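Local structure of cycloserine biosynthesis protein DcsG (Streptomyces lavendulae, 6JIL) at residues F124-V136 against Q148-V162. The protein catalyses the ATP- and magnesium-dependent cyclisation of O-ureido-D-serine to the antibiotic D-cycloserine, the ring-closing step of its biosynthesis. Sequence-based numbering, arbitrary orientation.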
ATOM      1  N   PHE A 124      18.920 -11.121 -11.936  1.00 26.37           N
ATOM      2  CA  PHE A 124      18.757 -10.229 -10.790  1.00 25.55           C
ATOM      3  C   PHE A 124      19.927 -10.332  -9.811  1.00 25.44           C
ATOM      4  O   PHE A 124      20.502  -9.319  -9.409  1.00 23.73           O
ATOM      5  CB  PHE A 124      17.450 -10.559 -10.060  1.00 25.15           C
ATOM      6  CG  PHE A 124      17.282  -9.834  -8.756  1.00 22.98           C
ATOM      7  CD1 PHE A 124      17.013  -8.470  -8.730  1.00 22.24           C
ATOM      8  CD2 PHE A 124      17.409 -10.515  -7.552  1.00 24.37           C
ATOM      9  CE1 PHE A 124      16.874  -7.794  -7.528  1.00 21.68           C
ATOM     10  CE2 PHE A 124      17.271  -9.845  -6.330  1.00 24.01           C
ATOM     11  CZ  PHE A 124      17.003  -8.484  -6.321  1.00 23.88           C
ATOM     12  N   LEU A 125      20.271 -11.559  -9.430  1.00 25.74           N
ATOM     13  CA  LEU A 125      21.370 -11.792  -8.500  1.00 26.40           C
ATOM     14  C   LEU A 125      22.707 -11.425  -9.125  1.00 28.29           C
ATOM     15  O   LEU A 125      23.641 -11.028  -8.424  1.00 29.23           O
ATOM     16  CB  LEU A 125      21.385 -13.256  -8.060  1.00 24.36           C
ATOM     17  CG  LEU A 125      20.175 -13.636  -7.208  1.00 24.56           C
ATOM     18  CD1 LEU A 125      20.099 -15.143  -7.006  1.00 24.20           C
ATOM     19  CD2 LEU A 125      20.280 -12.906  -5.879  1.00 25.00           C
ATOM     20  N   ALA A 126      22.793 -11.555 -10.446  1.00 28.30           N
ATOM     21  CA  ALA A 126      24.012 -11.241 -11.172  1.00 29.08           C
ATOM     22  C   ALA A 126      24.244  -9.740 -11.168  1.00 29.85           C
ATOM     23  O   ALA A 126      25.380  -9.280 -11.088  1.00 30.50           O
ATOM     24  CB  ALA A 126      23.911 -11.749 -12.606  1.00 28.99           C
ATOM     25  N   ALA A 127      23.158  -8.982 -11.252  1.00 30.24           N
ATOM     26  CA  ALA A 127      23.229  -7.528 -11.258  1.00 31.60           C
ATOM     27  C   ALA A 127      23.480  -6.994  -9.856  1.00 33.77           C
ATOM     28  O   ALA A 127      23.965  -5.875  -9.683  1.00 35.17           O
ATOM     29  CB  ALA A 127      21.937  -6.952 -11.804  1.00 30.73           C
ATOM     30  N   ARG A 128      23.151  -7.797  -8.850  1.00 35.71           N
ATOM     31  CA  ARG A 128      23.339  -7.379  -7.467  1.00 37.16           C
ATOM     32  C   ARG A 128      24.124  -8.414  -6.665  1.00 37.67           C
ATOM     33  O   ARG A 128      23.618  -8.971  -5.694  1.00 37.32           O
ATOM     34  CB  ARG A 128      21.979  -7.133  -6.807  1.00 37.33           C
ATOM     35  CG  ARG A 128      21.016  -6.331  -7.669  1.00 38.80           C
ATOM     36  CD  ARG A 128      19.873  -5.764  -6.844  1.00 39.52           C
ATOM     37  NE  ARG A 128      20.316  -4.661  -5.996  1.00 39.02           N
ATOM     38  CZ  ARG A 128      20.751  -3.493  -6.459  1.00 38.80           C
ATOM     39  NH1 ARG A 128      20.799  -3.279  -7.766  1.00 39.64           N
ATOM     40  NH2 ARG A 128      21.140  -2.542  -5.618  1.00 36.31           N
ATOM     41  N   PRO A 129      25.386  -8.667  -7.053  1.00 39.09           N
ATOM     42  CA  PRO A 129      26.245  -9.641  -6.369  1.00 39.12           C
ATOM     43  C   PRO A 129      26.465  -9.321  -4.894  1.00 39.89           C
ATOM     44  O   PRO A 129      26.909 -10.176  -4.126  1.00 41.76           O
ATOM     45  CB  PRO A 129      27.539  -9.577  -7.174  1.00 38.53           C
ATOM     46  CG  PRO A 129      27.585  -8.136  -7.598  1.00 38.64           C
ATOM     47  CD  PRO A 129      26.161  -7.899  -8.049  1.00 39.13           C
ATOM     48  N   GLU A 130      26.143  -8.092  -4.504  1.00 39.07           N
ATOM     49  CA  GLU A 130      26.309  -7.641  -3.127  1.00 38.51           C
ATOM     50  C   GLU A 130      25.136  -7.992  -2.216  1.00 36.91           C
ATOM     51  O   GLU A 130      25.262  -7.942  -0.995  1.00 36.36           O
ATOM     52  CB  GLU A 130      26.537  -6.127  -3.106  1.00 41.02           C
ATOM     53  CG  GLU A 130      26.415  -5.464  -4.480  1.00 44.73           C
ATOM     54  CD  GLU A 130      24.976  -5.215  -4.901  1.00 44.94           C
ATOM     55  OE1 GLU A 130      24.735  -5.014  -6.108  1.00 45.45           O
ATOM     56  OE2 GLU A 130      24.088  -5.203  -4.025  1.00 45.90           O
ATOM     57  N   ALA A 131      23.998  -8.344  -2.805  1.00 34.92           N
ATOM     58  CA  ALA A 131      22.820  -8.690  -2.017  1.00 33.34           C
ATOM     59  C   ALA A 131      22.952 -10.087  -1.408  1.00 31.59           C
ATOM     60  O   ALA A 131      23.001 -11.082  -2.126  1.00 31.62           O
ATOM     61  CB  ALA A 131      21.576  -8.609  -2.891  1.00 32.87           C
ATOM     62  N   ARG A 132      23.017 -10.153  -0.082  1.00 30.00           N
ATOM     63  CA  ARG A 132      23.145 -11.433   0.608  1.00 30.09           C
ATOM     64  C   ARG A 132      21.808 -12.156   0.589  1.00 28.27           C
ATOM     65  O   ARG A 132      21.744 -13.383   0.523  1.00 29.20           O
ATOM     66  CB  ARG A 132      23.598 -11.220   2.060  1.00 33.56           C
ATOM     67  CG  ARG A 132      25.062 -10.803   2.230  1.00 39.43           C
ATOM     68  CD  ARG A 132      26.023 -11.968   1.960  1.00 46.19           C
ATOM     69  NE  ARG A 132      26.218 -12.256   0.536  1.00 50.50           N
ATOM     70  CZ  ARG A 132      26.856 -13.328   0.066  1.00 52.73           C
ATOM     71  NH1 ARG A 132      27.359 -14.232   0.901  1.00 53.93           N
ATOM     72  NH2 ARG A 132      27.009 -13.493  -1.243  1.00 54.55           N
ATOM     73  N   GLU A 133      20.737 -11.383   0.652  1.00 24.90           N
ATOM     74  CA  GLU A 133      19.400 -11.945   0.631  1.00 23.76           C
ATOM     75  C   GLU A 133      18.527 -11.071  -0.249  1.00 21.38           C
ATOM     76  O   GLU A 133      18.837  -9.903  -0.474  1.00 20.92           O
ATOM     77  CB  GLU A 133      18.835 -12.017   2.057  1.00 24.86           C
ATOM     78  CG  GLU A 133      19.653 -12.924   2.963  1.00 28.13           C
ATOM     79  CD  GLU A 133      19.088 -13.051   4.361  1.00 30.18           C
ATOM     80  OE1 GLU A 133      18.006 -13.648   4.527  1.00 31.59           O
ATOM     81  OE2 GLU A 133      19.735 -12.552   5.303  1.00 31.54           O
ATOM     82  N   PHE A 134      17.449 -11.640  -0.769  1.00 20.10           N
ATOM     83  CA  PHE A 134      16.542 -10.880  -1.620  1.00 18.44           C
ATOM     84  C   PHE A 134      15.115 -11.241  -1.269  1.00 17.32           C
ATOM     85  O   PHE A 134      14.882 -12.194  -0.535  1.00 17.99           O
ATOM     86  CB  PHE A 134      16.824 -11.164  -3.099  1.00 18.27           C
ATOM     87  CG  PHE A 134      16.643 -12.607  -3.507  1.00 19.39           C
ATOM     88  CD1 PHE A 134      15.542 -12.994  -4.270  1.00 18.51           C
ATOM     89  CD2 PHE A 134      17.605 -13.565  -3.188  1.00 19.55           C
ATOM     90  CE1 PHE A 134      15.407 -14.314  -4.716  1.00 19.28           C
ATOM     91  CE2 PHE A 134      17.478 -14.887  -3.628  1.00 19.18           C
ATOM     92  CZ  PHE A 134      16.378 -15.261  -4.395  1.00 18.63           C
ATOM     93  N   VAL A 135      14.158 -10.472  -1.774  1.00 15.63           N
ATOM     94  CA  VAL A 135      12.767 -10.742  -1.475  1.00 13.31           C
ATOM     95  C   VAL A 135      11.956 -10.903  -2.742  1.00 15.19           C
ATOM     96  O   VAL A 135      12.205 -10.224  -3.743  1.00 15.17           O
ATOM     97  CB  VAL A 135      12.146  -9.603  -0.638  1.00 13.11           C
ATOM     98  CG1 VAL A 135      10.687  -9.919  -0.297  1.00  9.77           C
ATOM     99  CG2 VAL A 135      12.955  -9.400   0.625  1.00 13.89           C
ATOM    100  N   VAL A 136      10.993 -11.819  -2.691  1.00 13.28           N
ATOM    101  CA  VAL A 136      10.098 -12.062  -3.806  1.00 13.47           C
ATOM    102  C   VAL A 136       8.710 -11.637  -3.352  1.00 14.69           C
ATOM    103  O   VAL A 136       8.286 -11.942  -2.241  1.00 14.73           O
ATOM    104  CB  VAL A 136      10.047 -13.557  -4.202  1.00 13.78           C
ATOM    105  CG1 VAL A 136       8.893 -13.790  -5.195  1.00 10.12           C
ATOM    106  CG2 VAL A 136      11.386 -13.983  -4.815  1.00  9.51           C
ATOM    107  N   GLN A 148       8.204 -13.282   0.442  1.00 21.17           N
ATOM    108  CA  GLN A 148       9.188 -14.165   1.060  1.00 24.43           C
ATOM    109  C   GLN A 148      10.634 -13.676   0.967  1.00 23.03           C
ATOM    110  O   GLN A 148      11.012 -12.943   0.049  1.00 20.96           O
ATOM    111  CB  GLN A 148       9.091 -15.580   0.465  1.00 27.88           C
ATOM    112  CG  GLN A 148       7.730 -16.247   0.648  1.00 36.05           C
ATOM    113  CD  GLN A 148       7.733 -17.731   0.293  1.00 40.77           C
ATOM    114  OE1 GLN A 148       6.674 -18.349   0.142  1.00 41.78           O
ATOM    115  NE2 GLN A 148       8.923 -18.310   0.170  1.00 42.88           N
ATOM    116  N   ARG A 149      11.429 -14.127   1.933  1.00 21.56           N
ATOM    117  CA  ARG A 149      12.841 -13.789   2.059  1.00 20.01           C
ATOM    118  C   ARG A 149      13.701 -14.990   1.660  1.00 18.99           C
ATOM    119  O   ARG A 149      13.399 -16.126   2.028  1.00 18.18           O
ATOM    120  CB  ARG A 149      13.106 -13.397   3.516  1.00 19.92           C
ATOM    121  CG  ARG A 149      14.526 -13.057   3.870  1.00 20.89           C
ATOM    122  CD  ARG A 149      14.600 -12.720   5.350  1.00 20.54           C
ATOM    123  NE  ARG A 149      15.927 -12.277   5.759  1.00 17.68           N
ATOM    124  CZ  ARG A 149      16.174 -11.644   6.899  1.00 17.06           C
ATOM    125  NH1 ARG A 149      15.184 -11.380   7.740  1.00 14.55           N
ATOM    126  NH2 ARG A 149      17.406 -11.257   7.187  1.00 18.00           N
ATOM    127  N   TYR A 150      14.765 -14.742   0.905  1.00 18.27           N
ATOM    128  CA  TYR A 150      15.657 -15.820   0.470  1.00 20.75           C
ATOM    129  C   TYR A 150      17.137 -15.452   0.504  1.00 21.57           C
ATOM    130  O   TYR A 150      17.509 -14.305   0.244  1.00 21.55           O
ATOM    131  CB  TYR A 150      15.351 -16.257  -0.974  1.00 20.00           C
ATOM    132  CG  TYR A 150      13.933 -16.698  -1.256  1.00 19.51           C
ATOM    133  CD1 TYR A 150      12.943 -15.773  -1.599  1.00 18.78           C
ATOM    134  CD2 TYR A 150      13.587 -18.047  -1.199  1.00 17.62           C
ATOM    135  CE1 TYR A 150      11.636 -16.189  -1.881  1.00 18.93           C
ATOM    136  CE2 TYR A 150      12.298 -18.472  -1.476  1.00 18.14           C
ATOM    137  CZ  TYR A 150      11.327 -17.546  -1.816  1.00 19.01           C
ATOM    138  OH  TYR A 150      10.057 -17.992  -2.092  1.00 19.70           O
ATOM    139  N   GLN A 151      17.973 -16.437   0.815  1.00 23.92           N
ATOM    140  CA  GLN A 151      19.420 -16.258   0.804  1.00 26.98           C
ATOM    141  C   GLN A 151      19.714 -16.377  -0.689  1.00 27.06           C
ATOM    142  O   GLN A 151      19.024 -17.123  -1.379  1.00 27.21           O
ATOM    143  CB  GLN A 151      20.104 -17.389   1.573  1.00 29.86           C
ATOM    144  CG  GLN A 151      19.916 -17.325   3.080  1.00 34.47           C
ATOM    145  CD  GLN A 151      20.302 -18.623   3.772  1.00 39.15           C
ATOM    146  OE1 GLN A 151      20.419 -18.675   4.999  1.00 42.75           O
ATOM    147  NE2 GLN A 151      20.489 -19.681   2.988  1.00 40.56           N
ATOM    148  N   ARG A 152      20.713 -15.665  -1.202  1.00 28.15           N
ATOM    149  CA  ARG A 152      20.982 -15.720  -2.638  1.00 29.59           C
ATOM    150  C   ARG A 152      21.236 -17.107  -3.219  1.00 30.34           C
ATOM    151  O   ARG A 152      21.100 -17.313  -4.427  1.00 32.17           O
ATOM    152  CB  ARG A 152      22.141 -14.795  -3.021  1.00 30.25           C
ATOM    153  CG  ARG A 152      23.506 -15.202  -2.507  1.00 30.57           C
ATOM    154  CD  ARG A 152      24.568 -14.605  -3.408  1.00 29.97           C
ATOM    155  NE  ARG A 152      24.280 -13.206  -3.687  1.00 31.54           N
ATOM    156  CZ  ARG A 152      24.374 -12.643  -4.888  1.00 32.46           C
ATOM    157  NH1 ARG A 152      24.754 -13.356  -5.940  1.00 32.29           N
ATOM    158  NH2 ARG A 152      24.070 -11.365  -5.041  1.00 32.14           N
ATOM    159  N   SER A 153      21.591 -18.063  -2.372  1.00 30.53           N
ATOM    160  CA  SER A 153      21.854 -19.411  -2.852  1.00 30.47           C
ATOM    161  C   SER A 153      20.560 -20.144  -3.179  1.00 30.02           C
ATOM    162  O   SER A 153      20.579 -21.204  -3.803  1.00 30.06           O
ATOM    163  CB  SER A 153      22.638 -20.194  -1.798  1.00 32.12           C
ATOM    164  OG  SER A 153      21.911 -20.276  -0.579  1.00 35.98           O
ATOM    165  N   LEU A 154      19.437 -19.572  -2.758  1.00 29.07           N
ATOM    166  CA  LEU A 154      18.130 -20.184  -2.981  1.00 29.47           C
ATOM    167  C   LEU A 154      17.405 -19.635  -4.206  1.00 28.57           C
ATOM    168  O   LEU A 154      16.200 -19.397  -4.170  1.00 29.31           O
ATOM    169  CB  LEU A 154      17.254 -19.975  -1.748  1.00 28.80           C
ATOM    170  CG  LEU A 154      17.810 -20.502  -0.429  1.00 29.46           C
ATOM    171  CD1 LEU A 154      16.905 -20.062   0.709  1.00 27.90           C
ATOM    172  CD2 LEU A 154      17.912 -22.019  -0.490  1.00 27.13           C
ATOM    173  N   ALA A 155      18.132 -19.441  -5.296  1.00 28.03           N
ATOM    174  CA  ALA A 155      17.519 -18.911  -6.505  1.00 28.60           C
ATOM    175  C   ALA A 155      16.451 -19.843  -7.089  1.00 29.43           C
ATOM    176  O   ALA A 155      15.348 -19.405  -7.418  1.00 28.71           O
ATOM    177  CB  ALA A 155      18.592 -18.625  -7.546  1.00 27.29           C
ATOM    178  N   GLU A 156      16.775 -21.126  -7.215  1.00 29.40           N
ATOM    179  CA  GLU A 156      15.838 -22.085  -7.784  1.00 29.13           C
ATOM    180  C   GLU A 156      14.520 -22.098  -7.020  1.00 27.79           C
ATOM    181  O   GLU A 156      13.455 -21.964  -7.620  1.00 26.88           O
ATOM    182  CB  GLU A 156      16.465 -23.485  -7.825  1.00 31.77           C
ATOM    183  CG  GLU A 156      15.733 -24.485  -8.719  1.00 34.42           C
ATOM    184  CD  GLU A 156      14.571 -25.163  -8.017  1.00 37.03           C
ATOM    185  OE1 GLU A 156      13.802 -25.880  -8.693  1.00 38.17           O
ATOM    186  OE2 GLU A 156      14.434 -24.987  -6.788  1.00 38.61           O
ATOM    187  N   PRO A 157      14.568 -22.254  -5.686  1.00 25.94           N
ATOM    188  CA  PRO A 157      13.319 -22.266  -4.916  1.00 25.65           C
ATOM    189  C   PRO A 157      12.537 -20.965  -5.105  1.00 25.12           C
ATOM    190  O   PRO A 157      11.321 -20.970  -5.288  1.00 25.59           O
ATOM    191  CB  PRO A 157      13.804 -22.449  -3.482  1.00 24.64           C
ATOM    192  CG  PRO A 157      15.045 -23.262  -3.657  1.00 24.45           C
ATOM    193  CD  PRO A 157      15.713 -22.575  -4.821  1.00 25.55           C
ATOM    194  N   ALA A 158      13.247 -19.846  -5.065  1.00 24.64           N
ATOM    195  CA  ALA A 158      12.601 -18.557  -5.246  1.00 22.78           C
ATOM    196  C   ALA A 158      12.011 -18.452  -6.657  1.00 21.18           C
ATOM    197  O   ALA A 158      10.949 -17.863  -6.847  1.00 20.42           O
ATOM    198  CB  ALA A 158      13.603 -17.428  -5.002  1.00 21.24           C
ATOM    199  N   SER A 159      12.695 -19.022  -7.645  1.00 19.61           N
ATOM    200  CA  SER A 159      12.207 -18.961  -9.010  1.00 18.89           C
ATOM    201  C   SER A 159      10.878 -19.698  -9.082  1.00 20.94           C
ATOM    202  O   SER A 159      10.012 -19.361  -9.892  1.00 19.96           O
ATOM    203  CB  SER A 159      13.216 -19.586  -9.980  1.00 19.75           C
ATOM    204  OG  SER A 159      13.384 -20.973  -9.740  1.00 19.81           O
ATOM    205  N   ARG A 160      10.719 -20.707  -8.225  1.00 22.04           N
ATOM    206  CA  ARG A 160       9.484 -21.480  -8.186  1.00 23.52           C
ATOM    207  C   ARG A 160       8.404 -20.631  -7.538  1.00 20.80           C
ATOM    208  O   ARG A 160       7.231 -20.729  -7.888  1.00 20.51           O
ATOM    209  CB  ARG A 160       9.685 -22.784  -7.410  1.00 26.20           C
ATOM    210  CG  ARG A 160      10.212 -23.934  -8.270  1.00 32.50           C
ATOM    211  CD  ARG A 160      11.177 -24.832  -7.494  1.00 38.97           C
ATOM    212  NE  ARG A 160      10.652 -25.246  -6.192  1.00 42.84           N
ATOM    213  CZ  ARG A 160      11.351 -25.923  -5.285  1.00 45.30           C
ATOM    214  NH1 ARG A 160      12.610 -26.268  -5.535  1.00 44.78           N
ATOM    215  NH2 ARG A 160      10.796 -26.253  -4.123  1.00 47.27           N
ATOM    216  N   HIS A 161       8.808 -19.794  -6.594  1.00 18.91           N
ATOM    217  CA  HIS A 161       7.866 -18.900  -5.934  1.00 17.85           C
ATOM    218  C   HIS A 161       7.442 -17.891  -6.998  1.00 16.85           C
ATOM    219  O   HIS A 161       6.260 -17.580  -7.145  1.00 16.66           O
ATOM    220  CB  HIS A 161       8.545 -18.188  -4.757  1.00 16.40           C
ATOM    221  CG  HIS A 161       7.663 -17.215  -4.037  1.00 16.06           C
ATOM    222  ND1 HIS A 161       8.122 -16.413  -3.014  1.00 16.32           N
ATOM    223  CD2 HIS A 161       6.354 -16.905  -4.197  1.00 16.92           C
ATOM    224  CE1 HIS A 161       7.135 -15.652  -2.575  1.00 17.80           C
ATOM    225  NE2 HIS A 161       6.051 -15.931  -3.277  1.00 17.19           N
ATOM    226  N   VAL A 162       8.421 -17.407  -7.755  1.00 16.18           N
ATOM    227  CA  VAL A 162       8.170 -16.438  -8.811  1.00 17.15           C
ATOM    228  C   VAL A 162       7.232 -17.018  -9.862  1.00 17.76           C
ATOM    229  O   VAL A 162       6.257 -16.376 -10.256  1.00 17.89           O
ATOM    230  CB  VAL A 162       9.497 -15.990  -9.492  1.00 15.13           C
ATOM    231  CG1 VAL A 162       9.204 -15.182 -10.752  1.00 13.42           C
ATOM    232  CG2 VAL A 162      10.310 -15.146  -8.519  1.00 13.16           C
TER
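Ala131 O is gripped side-on by two nitrogens of Arg152, NE at 2.9 Å and NH2 at 3.1 Å, both reaching it from the same face of the carbonyl plane. With CG between the backbone N and the carbonyl carbon (chi1 68°) and a bend at chi3 (46°), the chain brings the guanidinium against the Arg128-Ala131 type I turn, where Leu125 CD2 lies over one face and Pro129 O over the other; NH2 also bonds weakly to Leu125 O at the helix end. The backbone N of Arg152 adds a bond to Arg132 O, so Arg152 ties the turn after helix 117-127 to the end of strand 148-151.

Strands 133-136 and 148-151 run antiparallel, with Phe134-Tyr150 and Val136-Gln148 as hydrogen-bonded pairs. On the face of Glu133 and Val135, the fully extended Arg149 brings NE to Glu133 OE1 (2.8 Å) and NH2 to OE2, both from above the carboxylate plane; NH2 also salt-bridges Asp182. On the other face, Tyr150 CB makes a CH-pi contact toward the rim of the Phe134 ring, whose edge meets Ala158 CB (3.6 Å from CZ), while that methyl covers the centre of the Tyr150 ring. Val136 CG1 makes another over the His161 ring, also rimward, and Tyr150 OH hydrogen-bonds His161 ND1 (2.7 Å). Helix 155-167 thus backs the sheet and Val135 touches ADP from the other side, as in one of the two alpha+beta subdomains that hold the nucleotide between them in the ATP-grasp fold.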